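Local atomic coordinates of Ras GTPase-activating-like protein IQGAP2 (Homo sapiens, PDB entry 4EZA), a protein that probably binds phosphoinositides through an atypical domain with a pseudo C2 fold and is related to Ras GTPase-activating signalling proteins. Residues K23-K28 with N48-I53; V34-D39 with K99-V104. One frame throughout, in Å; residues are numbered along the deposited sequence.

Contacts 1 and 2 are antiparallel strand pairings in two different sheets of the small pseudo C2 domain, their centres about 12 Å apart. Contact 1 joins strand 22-25 to strand 49-55 at one border of the four-stranded sheet; contact 2 joins strand 35-38 to strand 100-103 in the three-stranded sheet. Their segments alternate along the chain, so the chain passes through helix 26-32 from the first sheet to the second, returns to the first at 48-53, and comes back to the second at 99-104. The inner faces meet directly: Ala26 and Phe51 of contact 1 pack on Leu35, Ile38 and Val100 of contact 2, forming part of the domain's hydrophobic interior.

Contact 1 of 2, residues K23-K28 with N48-I53; sequences KYTAAK and NVTFDI
From a non-hydrogen-bonded pair on one face of the sheet, Lys23 CG and Asp52 CG each lie anti to their own carbonyl carbon (chi1 -54° and -71°), and the side chains run side by side, pointing the same way. Asp52 OD1 comes to 3.1 Å from Lys23 CG, a methylene contact and not a salt bridge; the extended lysine carries its amine onward, and NZ stays 5.4 Å from Asp52 OD1. The carboxylate's ionic partner is instead Lys67, at OD2, while OD1 is buried by the lysine chain without a polar partner in the model. Thr50 CG2 touches Lys23 CB on the same face.

Between the strands, Tyr24 and Phe51 form a hydrogen-bonded pair with both backbone bonds made: Phe51 N donates to Tyr24 O at 2.8 Å, and Tyr24 N donates to Phe51 O within the carbonyl plane. Ile53 CG1 meets the edge of the Tyr24 ring near its plane, 4.2 Å from CE2. Ala26 ends the ladder, its N donating to Val49 O at 2.8 Å, and its CB rests 3.9 Å from both Val49 CB and Phe51 CE2. There the strand turns into a helix: Thr25, the N-cap, accepts Lys28 N on OG1 at 3.0 Å.

Strand 22-25 borders the four-stranded sheet, and strand 49-55 is paired on its other side with strand 61-68. Helix 26-32 lies against Tyr24 and Phe51 through Leu29, while strand 35-38 packs on Ala26, Val49 and Phe51.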
ATOM      1  N   LYS A  23       6.729  -6.708  -5.499  1.00 19.88           N
ATOM      2  CA  LYS A  23       6.470  -7.069  -4.097  1.00 18.54           C
ATOM      3  C   LYS A  23       7.298  -6.232  -3.135  1.00 17.04           C
ATOM      4  O   LYS A  23       8.478  -5.970  -3.390  1.00 16.82           O
ATOM      5  CB  LYS A  23       6.768  -8.559  -3.853  1.00 19.60           C
ATOM      6  CG  LYS A  23       6.030  -9.504  -4.794  1.00 23.18           C
ATOM      7  CD  LYS A  23       6.388 -10.966  -4.528  1.00 27.81           C
ATOM      8  CE  LYS A  23       6.156 -11.813  -5.776  1.00 31.56           C
ATOM      9  NZ  LYS A  23       6.593 -13.237  -5.604  1.00 34.16           N
ATOM     10  N   TYR A  24       6.673  -5.831  -2.022  1.00 14.04           N
ATOM     11  CA  TYR A  24       7.360  -5.139  -0.926  1.00 13.91           C
ATOM     12  C   TYR A  24       6.939  -5.747   0.391  1.00 14.09           C
ATOM     13  O   TYR A  24       5.770  -6.033   0.585  1.00 15.16           O
ATOM     14  CB  TYR A  24       7.008  -3.644  -0.901  1.00 13.90           C
ATOM     15  CG  TYR A  24       7.325  -2.909  -2.178  1.00 13.87           C
ATOM     16  CD1 TYR A  24       8.593  -2.357  -2.378  1.00 16.00           C
ATOM     17  CD2 TYR A  24       6.375  -2.787  -3.184  1.00 14.67           C
ATOM     18  CE1 TYR A  24       8.901  -1.684  -3.545  1.00 17.51           C
ATOM     19  CE2 TYR A  24       6.683  -2.113  -4.384  1.00 17.36           C
ATOM     20  CZ  TYR A  24       7.941  -1.569  -4.539  1.00 18.14           C
ATOM     21  OH  TYR A  24       8.273  -0.901  -5.696  1.00 21.48           O
ATOM     22  N   THR A  25       7.871  -5.931   1.310  1.00 13.18           N
ATOM     23  CA  THR A  25       7.467  -6.289   2.674  1.00 12.85           C
ATOM     24  C   THR A  25       6.974  -5.047   3.396  1.00 11.41           C
ATOM     25  O   THR A  25       7.344  -3.893   3.044  1.00 11.30           O
ATOM     26  CB  THR A  25       8.598  -6.897   3.526  1.00 13.69           C
ATOM     27  OG1 THR A  25       9.597  -5.899   3.763  1.00 15.45           O
ATOM     28  CG2 THR A  25       9.212  -8.122   2.838  1.00 16.13           C
ATOM     29  N   ALA A  26       6.156  -5.266   4.427  1.00 10.63           N
ATOM     30  CA  ALA A  26       5.710  -4.153   5.259  1.00 10.17           C
ATOM     31  C   ALA A  26       6.898  -3.500   5.947  1.00 10.19           C
ATOM     32  O   ALA A  26       6.920  -2.274   6.129  1.00 10.46           O
ATOM     33  CB  ALA A  26       4.699  -4.629   6.257  1.00 10.75           C
ATOM     34  N   ALA A  27       7.892  -4.304   6.323  1.00 10.87           N
ATOM     35  CA  ALA A  27       9.089  -3.743   6.941  1.00 10.85           C
ATOM     36  C   ALA A  27       9.787  -2.726   6.024  1.00 10.74           C
ATOM     37  O   ALA A  27      10.159  -1.627   6.459  1.00 11.75           O
ATOM     38  CB  ALA A  27      10.038  -4.853   7.360  1.00 11.73           C
ATOM     39  N   LYS A  28       9.948  -3.069   4.746  1.00 10.85           N
ATOM     40  CA  LYS A  28      10.558  -2.166   3.778  1.00 11.25           C
ATOM     41  C   LYS A  28       9.710  -0.900   3.570  1.00  9.67           C
ATOM     42  O   LYS A  28      10.256   0.228   3.575  1.00 10.06           O
ATOM     43  CB  LYS A  28      10.809  -2.909   2.452  1.00 12.22           C
ATOM     44  CG  LYS A  28      11.266  -2.057   1.304  1.00 15.79           C
ATOM     45  CD  LYS A  28      12.624  -1.420   1.557  1.00 21.81           C
ATOM     46  CE  LYS A  28      13.751  -2.404   1.435  1.00 23.95           C
ATOM     47  NZ  LYS A  28      15.039  -1.667   1.414  1.00 26.75           N
ATOM     48  N   ASN A  48       6.691 -10.281   7.879  1.00 15.03           N
ATOM     49  CA  ASN A  48       5.758 -11.366   7.543  1.00 14.53           C
ATOM     50  C   ASN A  48       4.545 -10.936   6.729  1.00 14.08           C
ATOM     51  O   ASN A  48       3.726 -11.769   6.298  1.00 14.58           O
ATOM     52  CB  ASN A  48       5.326 -12.070   8.822  1.00 14.72           C
ATOM     53  CG  ASN A  48       6.461 -12.853   9.445  1.00 16.48           C
ATOM     54  OD1 ASN A  48       7.363 -13.305   8.736  1.00 20.01           O
ATOM     55  ND2 ASN A  48       6.423 -13.032  10.762  1.00 19.86           N
ATOM     56  N   VAL A  49       4.412  -9.631   6.536  1.00 12.85           N
ATOM     57  CA  VAL A  49       3.398  -9.065   5.655  1.00 12.81           C
ATOM     58  C   VAL A  49       4.059  -8.579   4.386  1.00 12.93           C
ATOM     59  O   VAL A  49       5.097  -7.897   4.433  1.00 12.85           O
ATOM     60  CB  VAL A  49       2.635  -7.901   6.342  1.00 11.76           C
ATOM     61  CG1 VAL A  49       1.779  -7.150   5.351  1.00 11.64           C
ATOM     62  CG2 VAL A  49       1.798  -8.448   7.498  1.00 13.64           C
ATOM     63  N   THR A  50       3.456  -8.917   3.249  1.00 13.49           N
ATOM     64  CA  THR A  50       3.954  -8.447   1.954  1.00 14.81           C
ATOM     65  C   THR A  50       2.801  -7.817   1.199  1.00 14.25           C
ATOM     66  O   THR A  50       1.635  -8.165   1.404  1.00 14.72           O
ATOM     67  CB  THR A  50       4.609  -9.595   1.140  1.00 15.87           C
ATOM     68  OG1 THR A  50       5.826  -9.986   1.778  1.00 19.82           O
ATOM     69  CG2 THR A  50       4.933  -9.177  -0.288  1.00 19.20           C
ATOM     70  N   PHE A  51       3.133  -6.848   0.358  1.00 13.87           N
ATOM     71  CA  PHE A  51       2.166  -6.227  -0.538  1.00 14.04           C
ATOM     72  C   PHE A  51       2.613  -6.435  -1.964  1.00 15.01           C
ATOM     73  O   PHE A  51       3.757  -6.146  -2.284  1.00 15.22           O
ATOM     74  CB  PHE A  51       2.034  -4.740  -0.241  1.00 14.03           C
ATOM     75  CG  PHE A  51       1.601  -4.461   1.149  1.00 10.97           C
ATOM     76  CD1 PHE A  51       0.251  -4.539   1.496  1.00 12.00           C
ATOM     77  CD2 PHE A  51       2.538  -4.142   2.134  1.00 12.56           C
ATOM     78  CE1 PHE A  51      -0.154  -4.326   2.813  1.00 12.80           C
ATOM     79  CE2 PHE A  51       2.138  -3.921   3.433  1.00 11.68           C
ATOM     80  CZ  PHE A  51       0.802  -4.008   3.778  1.00 12.78           C
ATOM     81  N   ASP A  52       1.729  -6.998  -2.782  1.00 15.68           N
ATOM     82  CA  ASP A  52       1.977  -7.207  -4.212  1.00 17.77           C
ATOM     83  C   ASP A  52       1.258  -6.099  -4.952  1.00 18.41           C
ATOM     84  O   ASP A  52       0.061  -5.888  -4.715  1.00 18.03           O
ATOM     85  CB  ASP A  52       1.403  -8.550  -4.713  1.00 19.00           C
ATOM     86  CG  ASP A  52       2.162  -9.769  -4.196  1.00 22.21           C
ATOM     87  OD1 ASP A  52       3.181  -9.618  -3.481  1.00 25.26           O
ATOM     88  OD2 ASP A  52       1.726 -10.903  -4.521  1.00 27.37           O
ATOM     89  N   ILE A  53       1.967  -5.403  -5.838  1.00 19.04           N
ATOM     90  CA  ILE A  53       1.367  -4.338  -6.634  1.00 20.56           C
ATOM     91  C   ILE A  53       1.293  -4.781  -8.073  1.00 22.59           C
ATOM     92  O   ILE A  53       2.317  -5.067  -8.681  1.00 23.59           O
ATOM     93  CB  ILE A  53       2.189  -3.044  -6.607  1.00 20.15           C
ATOM     94  CG1 ILE A  53       2.603  -2.644  -5.185  1.00 21.76           C
ATOM     95  CG2 ILE A  53       1.448  -1.933  -7.368  1.00 20.22           C
ATOM     96  CD1 ILE A  53       1.509  -2.326  -4.238  1.00 23.98           C
TER

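Contact 2 of 2, residues V34-D39 with K99-V104; sequences VLLDID and KVKVNV
Leu36 reaches across to the strand of Lys101 and Asn103 with CB and both methyl branches. Its CB lies 3.6 Å from Lys101 O, the same oxygen that receives Leu36 N. Beyond CG, the branches part: CD1 settles against the backbone, 3.5 Å from Asn103 N, whereas CD2 touches the end of the extended Lys101 chain, 3.9 Å from CE.

Leu36 and Asp37 together face Lys101, a classic beta bulge that shifts the register by one residue. Leu36 N donates to Lys101 O from 27° outside the carbonyl plane, while Lys101 N answers Asp37 O at 3.0 Å. Further bonds run from Asn103 N to Val34 O and, at the other end, from Asp39 N to Lys99 O, the latter in plane on a lone pair.

On the face opposite Asp37 and Lys101 the contacts are apolar. Ile38 CG1 and Val100 CG2 lie alongside each other, 4.1 Å apart, and Leu35 crosses Val100 at about a right angle, its CD1 meeting CG1 at 4.0 Å.

At the Asp39 end, Lys99 CD passes 3.4 Å from Asp39 O, and the bend at chi3 (-79°) then turns CE and NZ onward, where a water bridges NZ to that oxygen. Asp39 OD2 is salt-bridged to Lys95 of strand 93-97. Replacing Asp39 with an alanine would probably leave the Lys95 ammonium without its carboxylate mate and uncover Lys99 CA, which OD2 now touches.

The chemistry is thus divided: Leu35, Ile38 and Val100 give apolar cohesion toward Phe51 and Val49 of the other sheet, whereas Asp37 and Lys101 lie on the other face, and charge pairing and water hold the Asp39-Lys99 end.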
ATOM      1  N   VAL A  34       6.386   4.859   3.476  1.00  8.13           N
ATOM      2  CA  VAL A  34       5.127   4.593   2.800  1.00  8.35           C
ATOM      3  C   VAL A  34       4.100   4.034   3.780  1.00  7.89           C
ATOM      4  O   VAL A  34       2.915   4.391   3.726  1.00  8.41           O
ATOM      5  CB  VAL A  34       5.305   3.570   1.633  1.00  8.45           C
ATOM      6  CG1 VAL A  34       3.939   3.184   1.014  1.00  8.89           C
ATOM      7  CG2 VAL A  34       6.205   4.117   0.583  1.00  9.77           C
ATOM      8  N   LEU A  35       4.559   3.158   4.665  1.00  7.87           N
ATOM      9  CA  LEU A  35       3.669   2.527   5.620  1.00  7.12           C
ATOM     10  C   LEU A  35       3.902   3.158   6.981  1.00  7.54           C
ATOM     11  O   LEU A  35       5.059   3.255   7.455  1.00  8.30           O
ATOM     12  CB  LEU A  35       3.929   1.023   5.657  1.00  8.78           C
ATOM     13  CG  LEU A  35       3.016   0.184   6.536  1.00 11.06           C
ATOM     14  CD1 LEU A  35       2.709  -1.141   5.823  1.00 15.72           C
ATOM     15  CD2 LEU A  35       3.664  -0.058   7.826  1.00 15.86           C
ATOM     16  N   LEU A  36       2.815   3.542   7.638  1.00  8.26           N
ATOM     17  CA  LEU A  36       2.883   4.069   9.003  1.00  8.56           C
ATOM     18  C   LEU A  36       2.747   2.971  10.067  1.00  9.50           C
ATOM     19  O   LEU A  36       3.551   2.904  11.006  1.00 11.09           O
ATOM     20  CB  LEU A  36       1.825   5.163   9.242  1.00  8.29           C
ATOM     21  CG  LEU A  36       2.106   6.539   8.625  1.00  7.84           C
ATOM     22  CD1 LEU A  36       1.918   6.499   7.108  1.00 10.99           C
ATOM     23  CD2 LEU A  36       1.234   7.594   9.251  1.00 10.37           C
ATOM     24  N   ASP A  37       1.725   2.128   9.936  1.00  9.82           N
ATOM     25  CA  ASP A  37       1.492   1.092  10.941  1.00 11.58           C
ATOM     26  C   ASP A  37       0.503   0.065  10.437  1.00 11.63           C
ATOM     27  O   ASP A  37      -0.239   0.312   9.484  1.00 11.85           O
ATOM     28  CB  ASP A  37       0.971   1.724  12.236  1.00 12.69           C
ATOM     29  CG  ASP A  37       1.225   0.862  13.476  1.00 16.57           C
ATOM     30  OD1 ASP A  37       1.917  -0.181  13.422  1.00 15.72           O
ATOM     31  OD2 ASP A  37       0.713   1.248  14.551  1.00 23.90           O
ATOM     32  N   ILE A  38       0.522  -1.101  11.079  1.00 11.89           N
ATOM     33  CA  ILE A  38      -0.464  -2.158  10.858  1.00 12.43           C
ATOM     34  C   ILE A  38      -1.057  -2.483  12.229  1.00 13.52           C
ATOM     35  O   ILE A  38      -0.330  -2.903  13.137  1.00 14.31           O
ATOM     36  CB  ILE A  38       0.144  -3.429  10.246  1.00 13.10           C
ATOM     37  CG1 ILE A  38       0.759  -3.140   8.870  1.00 12.96           C
ATOM     38  CG2 ILE A  38      -0.954  -4.518  10.116  1.00 12.22           C
ATOM     39  CD1 ILE A  38       1.582  -4.269   8.295  1.00 13.62           C
ATOM     40  N   ASP A  39      -2.363  -2.245  12.365  1.00 15.10           N
ATOM     41  CA  ASP A  39      -3.044  -2.432  13.645  1.00 17.64           C
ATOM     42  C   ASP A  39      -2.918  -3.882  14.056  1.00 17.98           C
ATOM     43  O   ASP A  39      -3.029  -4.787  13.210  1.00 19.02           O
ATOM     44  CB  ASP A  39      -4.534  -2.081  13.532  1.00 18.60           C
ATOM     45  CG  ASP A  39      -4.788  -0.628  13.157  1.00 21.56           C
ATOM     46  OD1 ASP A  39      -3.978   0.251  13.508  1.00 25.12           O
ATOM     47  OD2 ASP A  39      -5.845  -0.367  12.526  1.00 25.24           O
ATOM     48  N   LYS A  99      -6.575  -2.290   8.489  1.00 20.36           N
ATOM     49  CA  LYS A  99      -5.566  -2.183   9.539  1.00 19.45           C
ATOM     50  C   LYS A  99      -4.263  -1.535   9.057  1.00 17.26           C
ATOM     51  O   LYS A  99      -3.322  -1.421   9.832  1.00 16.92           O
ATOM     52  CB  LYS A  99      -5.250  -3.572  10.107  1.00 20.57           C
ATOM     53  CG  LYS A  99      -6.432  -4.304  10.803  1.00 24.08           C
ATOM     54  CD  LYS A  99      -5.987  -5.503  11.678  1.00 27.95           C
ATOM     55  CE  LYS A  99      -5.660  -6.789  10.868  1.00 29.13           C
ATOM     56  NZ  LYS A  99      -5.672  -8.082  11.678  1.00 28.85           N
ATOM     57  N   VAL A 100      -4.204  -1.111   7.800  1.00 14.37           N
ATOM     58  CA  VAL A 100      -2.930  -0.681   7.227  1.00 12.35           C
ATOM     59  C   VAL A 100      -2.964   0.786   6.858  1.00 11.13           C
ATOM     60  O   VAL A 100      -3.667   1.174   5.923  1.00 11.62           O
ATOM     61  CB  VAL A 100      -2.567  -1.516   5.982  1.00 11.82           C
ATOM     62  CG1 VAL A 100      -1.255  -1.051   5.403  1.00 10.15           C
ATOM     63  CG2 VAL A 100      -2.469  -3.022   6.343  1.00 12.98           C
ATOM     64  N   LYS A 101      -2.198   1.600   7.591  1.00 10.39           N
ATOM     65  CA  LYS A 101      -2.136   3.038   7.352  1.00 10.31           C
ATOM     66  C   LYS A 101      -0.927   3.382   6.507  1.00  9.12           C
ATOM     67  O   LYS A 101       0.194   2.985   6.840  1.00  8.99           O
ATOM     68  CB  LYS A 101      -2.086   3.790   8.676  1.00 11.33           C
ATOM     69  CG  LYS A 101      -2.340   5.263   8.545  1.00 14.78           C
ATOM     70  CD  LYS A 101      -2.428   5.857   9.950  1.00 21.25           C
ATOM     71  CE  LYS A 101      -2.588   7.364   9.924  1.00 24.76           C
ATOM     72  NZ  LYS A 101      -2.136   7.985  11.221  1.00 29.06           N
ATOM     73  N   VAL A 102      -1.159   4.151   5.449  1.00  7.81           N
ATOM     74  CA  VAL A 102      -0.122   4.528   4.480  1.00  7.92           C
ATOM     75  C   VAL A 102      -0.088   6.018   4.210  1.00  7.76           C
ATOM     76  O   VAL A 102      -1.072   6.741   4.424  1.00  9.27           O
ATOM     77  CB  VAL A 102      -0.222   3.768   3.118  1.00  7.64           C
ATOM     78  CG1 VAL A 102      -0.125   2.252   3.326  1.00  9.21           C
ATOM     79  CG2 VAL A 102      -1.487   4.149   2.361  1.00  9.52           C
ATOM     80  N   ASN A 103       1.063   6.490   3.743  1.00  7.39           N
ATOM     81  CA  ASN A 103       1.242   7.890   3.339  1.00  7.29           C
ATOM     82  C   ASN A 103       0.867   8.052   1.857  1.00  7.81           C
ATOM     83  O   ASN A 103       1.427   7.364   0.999  1.00  7.47           O
ATOM     84  CB  ASN A 103       2.689   8.312   3.630  1.00  7.33           C
ATOM     85  CG  ASN A 103       2.968   9.742   3.204  1.00  7.47           C
ATOM     86  OD1 ASN A 103       3.124  10.032   2.013  1.00  9.46           O
ATOM     87  ND2 ASN A 103       2.961  10.668   4.168  1.00  8.81           N
ATOM     88  N   VAL A 104      -0.071   8.959   1.570  1.00  8.46           N
ATOM     89  CA  VAL A 104      -0.599   9.165   0.211  1.00  8.95           C
ATOM     90  C   VAL A 104       0.485   9.557  -0.789  1.00  9.24           C
ATOM     91  O   VAL A 104       0.636   8.909  -1.842  1.00  9.80           O
ATOM     92  CB  VAL A 104      -1.772  10.193   0.212  1.00  9.38           C
ATOM     93  CG1 VAL A 104      -2.185  10.555  -1.219  1.00 11.22           C
ATOM     94  CG2 VAL A 104      -2.961   9.639   0.980  1.00 10.04           C
TER
HETATM   95  O   HOH W   1      -2.576  -7.864  12.410  1.00 24.59           O
HETATM   96  O   HOH W   2      -2.823   1.395  11.167  1.00 26.02           O